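PDB 6ZYV: CIR protein from Plasmodium chabaudi chabaudi, which is of unknown function but belongs to the Plasmodium interspersed repeat (PIR) family of variant antigens and is associated with infected red blood cells. Local coordinates for residues 36-41 with 50-55; 13-18 with 92-97. The protein carries 5 engineered substitutions. All blocks are in the same frame, centred on the assembly; numbering follows the deposited sequence.

In the fold
In this all-helical ectodomain the centre of contact 2 is about 4 Å from the centre of the chain, that of contact 1 about 20 Å, in the loop between helix 8-20 and helix 55-71; the two centres are about 16 Å apart. In sequence the order is 13-18, 36-41, 50-55, 92-97, with contact 1 falling between the two halves of contact 2. They meet at I18, whose CD1 is 3.4 Å from CD2 of Y38, so a core residue of helix 8-20 also packs against the disulfide-bonded loop. Helix 55-71 packs beside both, touching L37 and Y38 in contact 1 and D14 and W94 in contact 2. The loop is thereby seated on the helical core.

Contact 1 (36-41 with 50-55); sequences TLYSDY and GQCETN
Y38 and C52 carry this contact between two parts of one irregular loop, the tyrosine ring meeting the sulfur of a disulfide. Along segment 36-41, T36 comes first: its carbonyl O accepts from both N and OG of S39, the latter at 2.8 Å, and the bond from N closes a beta turn with L37 and Y38 at its corners. Serine suits its site here, because its short hydroxyl can fold back onto the backbone three residues earlier. Y38 itself has CG between its backbone N and carbonyl carbon (chi1 55°), and this torsion swings the ring toward segment 50-55 although the bond to CB does not point there. CE1 is 3.8 Å from SG of C52. The sulfur lies near the ring plane, 84° off the ring normal. This is an edge-on sulfur-aromatic contact, in which the weakly positive ring hydrogens probably face the polarisable sulfur. At the far end of the ring, OH is hydrogen-bonded to the carbonyl O of C21. S39 follows, starting a short 3-10 segment that runs to Y41, and its backbone packs beside G50 without a hydrogen bond between them. Y41 ends the segment immediately before C42, whose disulfide with C52 ties the two parts of the loop together covalently, close to the ring. Around the contact, Y38 rests on K58 and A61 of helix 55-71, L37 touches I18 of helix 8-20, and Y41 reaches V68 of helix 55-71, so the loop lies across both helices.

Contact 2 (13-18 with 92-97); sequences KDIKKI and ILWLSY
The indole of W94 receives two isoleucine methyls on the same side of its plane. CG2 of I18 sits 3.6 Å above that side of the indole, displaced toward the rim, while CG2 of I15 approaches CD1 obliquely, at 3.5 Å. I15 CG2 thus lies at the pyrrole end, and I18 CG2 by CZ2 and CE2, where the benzene ring meets the pyrrole. The bond from CA to CB of W94 already points toward helix 8-20, and the anti CG (chi1 173°) carries the indole on in that direction. The side chains of I15 and W94 run alongside in opposite senses; that of I18 lies roughly perpendicular to the indole. Branched aliphatic residues one turn apart suit this place, giving a broad apolar surface to a large flat ring, in a contact where all three residues are buried. The one polar atom of the indole, NE1, is satisfied by a hydrogen bond to OD1 of D19, the residue following I18, which adds a polar tie from the ring to helix 8-20. The join therefore ties helix 8-20 to helix 81-101, with Y158 of helix 154-174 touching both I15 and W94, and L66 of helix 55-71 also against the indole.

Contact 1 (36-41 with 50-55)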
loop_
_atom_site.group_PDB
_atom_site.type_symbol
_atom_site.label_atom_id
_atom_site.label_comp_id
_atom_site.label_asym_id
_atom_site.label_seq_id
_atom_site.Cartn_x
_atom_site.Cartn_y
_atom_site.Cartn_z
ATOM N N THR A 36 -10.647 -8.388 -16.273
ATOM C CA THR A 36 -9.382 -8.908 -16.773
ATOM C C THR A 36 -8.149 -8.178 -16.226
ATOM O O THR A 36 -7.043 -8.553 -16.602
ATOM C CB THR A 36 -9.408 -8.909 -18.309
ATOM O OG1 THR A 36 -9.649 -7.574 -18.773
ATOM C CG2 THR A 36 -10.470 -9.848 -18.873
ATOM N N LEU A 37 -8.329 -7.173 -15.333
ATOM C CA LEU A 37 -7.285 -6.313 -14.754
ATOM C C LEU A 37 -5.950 -7.002 -14.445
ATOM O O LEU A 37 -4.906 -6.565 -14.934
ATOM C CB LEU A 37 -7.799 -5.602 -13.492
ATOM C CG LEU A 37 -6.886 -4.529 -12.920
ATOM C CD1 LEU A 37 -7.056 -3.231 -13.670
ATOM C CD2 LEU A 37 -7.181 -4.297 -11.465
ATOM N N TYR A 38 -5.980 -8.080 -13.641
ATOM C CA TYR A 38 -4.763 -8.784 -13.271
ATOM C C TYR A 38 -4.621 -10.140 -13.924
ATOM O O TYR A 38 -3.706 -10.856 -13.561
ATOM C CB TYR A 38 -4.635 -8.903 -11.734
ATOM C CG TYR A 38 -5.826 -9.549 -11.055
ATOM C CD1 TYR A 38 -5.984 -10.928 -11.044
ATOM C CD2 TYR A 38 -6.798 -8.782 -10.437
ATOM C CE1 TYR A 38 -7.079 -11.525 -10.431
ATOM C CE2 TYR A 38 -7.896 -9.367 -9.818
ATOM C CZ TYR A 38 -8.034 -10.739 -9.813
ATOM O OH TYR A 38 -9.121 -11.314 -9.189
ATOM N N SER A 39 -5.491 -10.501 -14.889
ATOM C CA SER A 39 -5.473 -11.814 -15.540
ATOM C C SER A 39 -4.112 -12.200 -16.119
ATOM O O SER A 39 -3.717 -13.361 -16.015
ATOM C CB SER A 39 -6.566 -11.930 -16.596
ATOM O OG SER A 39 -6.379 -11.028 -17.674
ATOM N N ASP A 40 -3.366 -11.215 -16.651
ATOM C CA ASP A 40 -2.010 -11.414 -17.183
ATOM C C ASP A 40 -1.026 -11.936 -16.132
ATOM O O ASP A 40 0.009 -12.486 -16.490
ATOM C CB ASP A 40 -1.455 -10.079 -17.719
ATOM C CG ASP A 40 -2.002 -9.645 -19.080
ATOM O OD1 ASP A 40 -2.174 -10.527 -19.967
ATOM O OD2 ASP A 40 -2.240 -8.417 -19.263
ATOM N N TYR A 41 -1.322 -11.720 -14.840
ATOM C CA TYR A 41 -0.452 -12.080 -13.724
ATOM C C TYR A 41 -0.944 -13.270 -12.891
ATOM O O TYR A 41 -0.352 -13.564 -11.858
ATOM C CB TYR A 41 -0.187 -10.852 -12.842
ATOM C CG TYR A 41 0.271 -9.661 -13.655
ATOM C CD1 TYR A 41 1.451 -9.706 -14.382
ATOM C CD2 TYR A 41 -0.534 -8.545 -13.799
ATOM C CE1 TYR A 41 1.849 -8.645 -15.184
ATOM C CE2 TYR A 41 -0.131 -7.459 -14.565
ATOM C CZ TYR A 41 1.063 -7.516 -15.267
ATOM O OH TYR A 41 1.482 -6.483 -16.071
ATOM N N GLY A 50 -2.894 -19.372 -16.517
ATOM C CA GLY A 50 -3.752 -19.237 -15.351
ATOM C C GLY A 50 -4.988 -18.389 -15.531
ATOM O O GLY A 50 -4.983 -17.391 -16.264
ATOM N N GLN A 51 -6.058 -18.783 -14.825
ATOM C CA GLN A 51 -7.340 -18.076 -14.828
ATOM C C GLN A 51 -7.690 -17.463 -13.446
ATOM O O GLN A 51 -8.629 -16.677 -13.368
ATOM C CB GLN A 51 -8.477 -19.005 -15.315
ATOM C CG GLN A 51 -8.417 -19.376 -16.805
ATOM C CD GLN A 51 -9.633 -20.176 -17.258
ATOM O OE1 GLN A 51 -9.520 -21.248 -17.880
ATOM N NE2 GLN A 51 -10.833 -19.669 -16.964
ATOM N N CYS A 52 -6.928 -17.805 -12.383
ATOM C CA CYS A 52 -7.082 -17.373 -10.987
ATOM C C CYS A 52 -8.255 -18.086 -10.334
ATOM O O CYS A 52 -9.272 -17.464 -10.038
ATOM C CB CYS A 52 -7.178 -15.854 -10.837
ATOM S SG CYS A 52 -5.583 -14.981 -10.906
ATOM N N GLU A 53 -8.120 -19.397 -10.111
ATOM C CA GLU A 53 -9.185 -20.215 -9.532
ATOM C C GLU A 53 -9.373 -19.962 -8.032
ATOM O O GLU A 53 -10.500 -19.765 -7.574
ATOM C CB GLU A 53 -8.908 -21.703 -9.804
ATOM C CG GLU A 53 -9.955 -22.646 -9.233
ATOM C CD GLU A 53 -9.638 -24.125 -9.386
ATOM O OE1 GLU A 53 -8.477 -24.460 -9.725
ATOM O OE2 GLU A 53 -10.552 -24.951 -9.159
ATOM N N THR A 54 -8.274 -19.952 -7.274
ATOM C CA THR A 54 -8.345 -19.744 -5.836
ATOM C C THR A 54 -8.181 -18.266 -5.437
ATOM O O THR A 54 -7.757 -17.436 -6.247
ATOM C CB THR A 54 -7.350 -20.669 -5.108
ATOM O OG1 THR A 54 -6.019 -20.195 -5.297
ATOM C CG2 THR A 54 -7.469 -22.122 -5.549
ATOM N N ASN A 55 -8.548 -17.952 -4.182
ATOM C CA ASN A 55 -8.417 -16.641 -3.558
ATOM C C ASN A 55 -6.941 -16.255 -3.450
ATOM O O ASN A 55 -6.601 -15.091 -3.649
ATOM C CB ASN A 55 -9.036 -16.662 -2.160
ATOM C CG ASN A 55 -10.532 -16.744 -2.178
ATOM O OD1 ASN A 55 -11.178 -16.345 -3.159
ATOM N ND2 ASN A 55 -11.113 -17.265 -1.096
#

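Contact 2 (13-18 with 92-97)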
loop_
_atom_site.group_PDB
_atom_site.type_symbol
_atom_site.label_atom_id
_atom_site.label_comp_id
_atom_site.label_asym_id
_atom_site.label_seq_id
_atom_site.Cartn_x
_atom_site.Cartn_y
_atom_site.Cartn_z
ATOM N N LYS A 13 -4.581 5.373 -5.995
ATOM C CA LYS A 13 -5.450 5.032 -7.112
ATOM C C LYS A 13 -5.311 3.549 -7.446
ATOM O O LYS A 13 -6.311 2.864 -7.603
ATOM C CB LYS A 13 -5.024 5.897 -8.319
ATOM C CG LYS A 13 -6.095 6.244 -9.325
ATOM C CD LYS A 13 -5.835 7.664 -9.842
ATOM C CE LYS A 13 -6.092 7.873 -11.307
ATOM N NZ LYS A 13 -5.773 9.281 -11.695
ATOM N N ASP A 14 -4.073 3.043 -7.536
ATOM C CA ASP A 14 -3.821 1.647 -7.886
ATOM C C ASP A 14 -4.323 0.690 -6.831
ATOM O O ASP A 14 -4.935 -0.317 -7.179
ATOM C CB ASP A 14 -2.330 1.403 -8.178
ATOM C CG ASP A 14 -1.793 2.208 -9.344
ATOM O OD1 ASP A 14 -2.601 2.618 -10.201
ATOM O OD2 ASP A 14 -0.563 2.468 -9.372
ATOM N N ILE A 15 -4.130 1.025 -5.545
ATOM C CA ILE A 15 -4.614 0.165 -4.467
ATOM C C ILE A 15 -6.139 0.066 -4.516
ATOM O O ILE A 15 -6.680 -1.045 -4.476
ATOM C CB ILE A 15 -4.081 0.607 -3.067
ATOM C CG1 ILE A 15 -2.573 0.341 -2.949
ATOM C CG2 ILE A 15 -4.842 -0.089 -1.957
ATOM C CD1 ILE A 15 -1.913 0.852 -1.693
ATOM N N LYS A 16 -6.829 1.211 -4.707
ATOM C CA LYS A 16 -8.290 1.171 -4.822
ATOM C C LYS A 16 -8.757 0.284 -5.990
ATOM O O LYS A 16 -9.684 -0.529 -5.839
ATOM C CB LYS A 16 -8.921 2.571 -4.907
ATOM C CG LYS A 16 -10.460 2.509 -4.996
ATOM C CD LYS A 16 -11.160 3.102 -3.768
ATOM C CE LYS A 16 -12.668 3.219 -3.896
ATOM N NZ LYS A 16 -13.302 1.875 -4.020
ATOM N N LYS A 17 -8.075 0.401 -7.139
ATOM C CA LYS A 17 -8.389 -0.392 -8.331
ATOM C C LYS A 17 -8.276 -1.909 -8.031
ATOM O O LYS A 17 -9.234 -2.650 -8.262
ATOM C CB LYS A 17 -7.463 0.013 -9.505
ATOM C CG LYS A 17 -8.190 0.582 -10.716
ATOM C CD LYS A 17 -7.235 1.260 -11.736
ATOM C CE LYS A 17 -6.429 2.431 -11.166
ATOM N NZ LYS A 17 -5.253 2.814 -12.023
ATOM N N ILE A 18 -7.144 -2.356 -7.438
ATOM C CA ILE A 18 -6.980 -3.767 -7.132
ATOM C C ILE A 18 -7.937 -4.231 -6.015
ATOM O O ILE A 18 -8.448 -5.345 -6.095
ATOM C CB ILE A 18 -5.504 -4.188 -6.876
ATOM C CG1 ILE A 18 -5.347 -5.714 -6.967
ATOM C CG2 ILE A 18 -4.960 -3.658 -5.556
ATOM C CD1 ILE A 18 -5.903 -6.320 -8.256
ATOM N N ILE A 92 3.580 -4.408 0.207
ATOM C CA ILE A 92 3.608 -5.346 1.331
ATOM C C ILE A 92 2.708 -4.879 2.486
ATOM O O ILE A 92 2.139 -5.712 3.187
ATOM C CB ILE A 92 5.068 -5.643 1.733
ATOM C CG1 ILE A 92 5.724 -6.478 0.598
ATOM C CG2 ILE A 92 5.182 -6.369 3.092
ATOM C CD1 ILE A 92 7.208 -6.585 0.665
ATOM N N LEU A 93 2.475 -3.573 2.612
ATOM C CA LEU A 93 1.530 -3.023 3.581
ATOM C C LEU A 93 0.119 -3.422 3.138
ATOM O O LEU A 93 -0.672 -3.869 3.962
ATOM C CB LEU A 93 1.654 -1.481 3.658
ATOM C CG LEU A 93 0.651 -0.781 4.576
ATOM C CD1 LEU A 93 0.828 -1.264 6.039
ATOM C CD2 LEU A 93 0.770 0.771 4.451
ATOM N N TRP A 94 -0.186 -3.308 1.824
ATOM C CA TRP A 94 -1.483 -3.704 1.285
ATOM C C TRP A 94 -1.672 -5.208 1.477
ATOM O O TRP A 94 -2.749 -5.645 1.889
ATOM C CB TRP A 94 -1.596 -3.334 -0.209
ATOM C CG TRP A 94 -2.835 -3.873 -0.872
ATOM C CD1 TRP A 94 -4.102 -3.357 -0.794
ATOM C CD2 TRP A 94 -2.938 -5.084 -1.657
ATOM N NE1 TRP A 94 -4.965 -4.138 -1.530
ATOM C CE2 TRP A 94 -4.271 -5.199 -2.075
ATOM C CE3 TRP A 94 -2.012 -6.049 -2.104
ATOM C CZ2 TRP A 94 -4.707 -6.262 -2.901
ATOM C CZ3 TRP A 94 -2.452 -7.107 -2.886
ATOM C CH2 TRP A 94 -3.787 -7.211 -3.272
ATOM N N LEU A 95 -0.624 -6.001 1.199
ATOM C CA LEU A 95 -0.663 -7.440 1.344
ATOM C C LEU A 95 -0.956 -7.837 2.796
ATOM O O LEU A 95 -1.764 -8.739 3.024
ATOM C CB LEU A 95 0.638 -8.061 0.819
ATOM C CG LEU A 95 0.678 -9.595 0.799
ATOM C CD1 LEU A 95 -0.474 -10.176 -0.011
ATOM C CD2 LEU A 95 2.040 -10.096 0.295
ATOM N N SER A 96 -0.358 -7.126 3.775
ATOM C CA SER A 96 -0.596 -7.366 5.205
ATOM C C SER A 96 -2.044 -7.100 5.553
ATOM O O SER A 96 -2.647 -7.866 6.294
ATOM C CB SER A 96 0.298 -6.474 6.058
ATOM O OG SER A 96 1.640 -6.736 5.708
ATOM N N TYR A 97 -2.610 -6.020 5.010
ATOM C CA TYR A 97 -4.005 -5.666 5.201
ATOM C C TYR A 97 -4.908 -6.802 4.662
ATOM O O TYR A 97 -5.824 -7.217 5.357
ATOM C CB TYR A 97 -4.313 -4.287 4.563
ATOM C CG TYR A 97 -5.727 -4.143 4.058
ATOM C CD1 TYR A 97 -6.777 -3.909 4.934
ATOM C CD2 TYR A 97 -6.025 -4.297 2.707
ATOM C CE1 TYR A 97 -8.085 -3.821 4.480
ATOM C CE2 TYR A 97 -7.332 -4.252 2.245
ATOM C CZ TYR A 97 -8.364 -3.997 3.130
ATOM O OH TYR A 97 -9.670 -3.925 2.677
#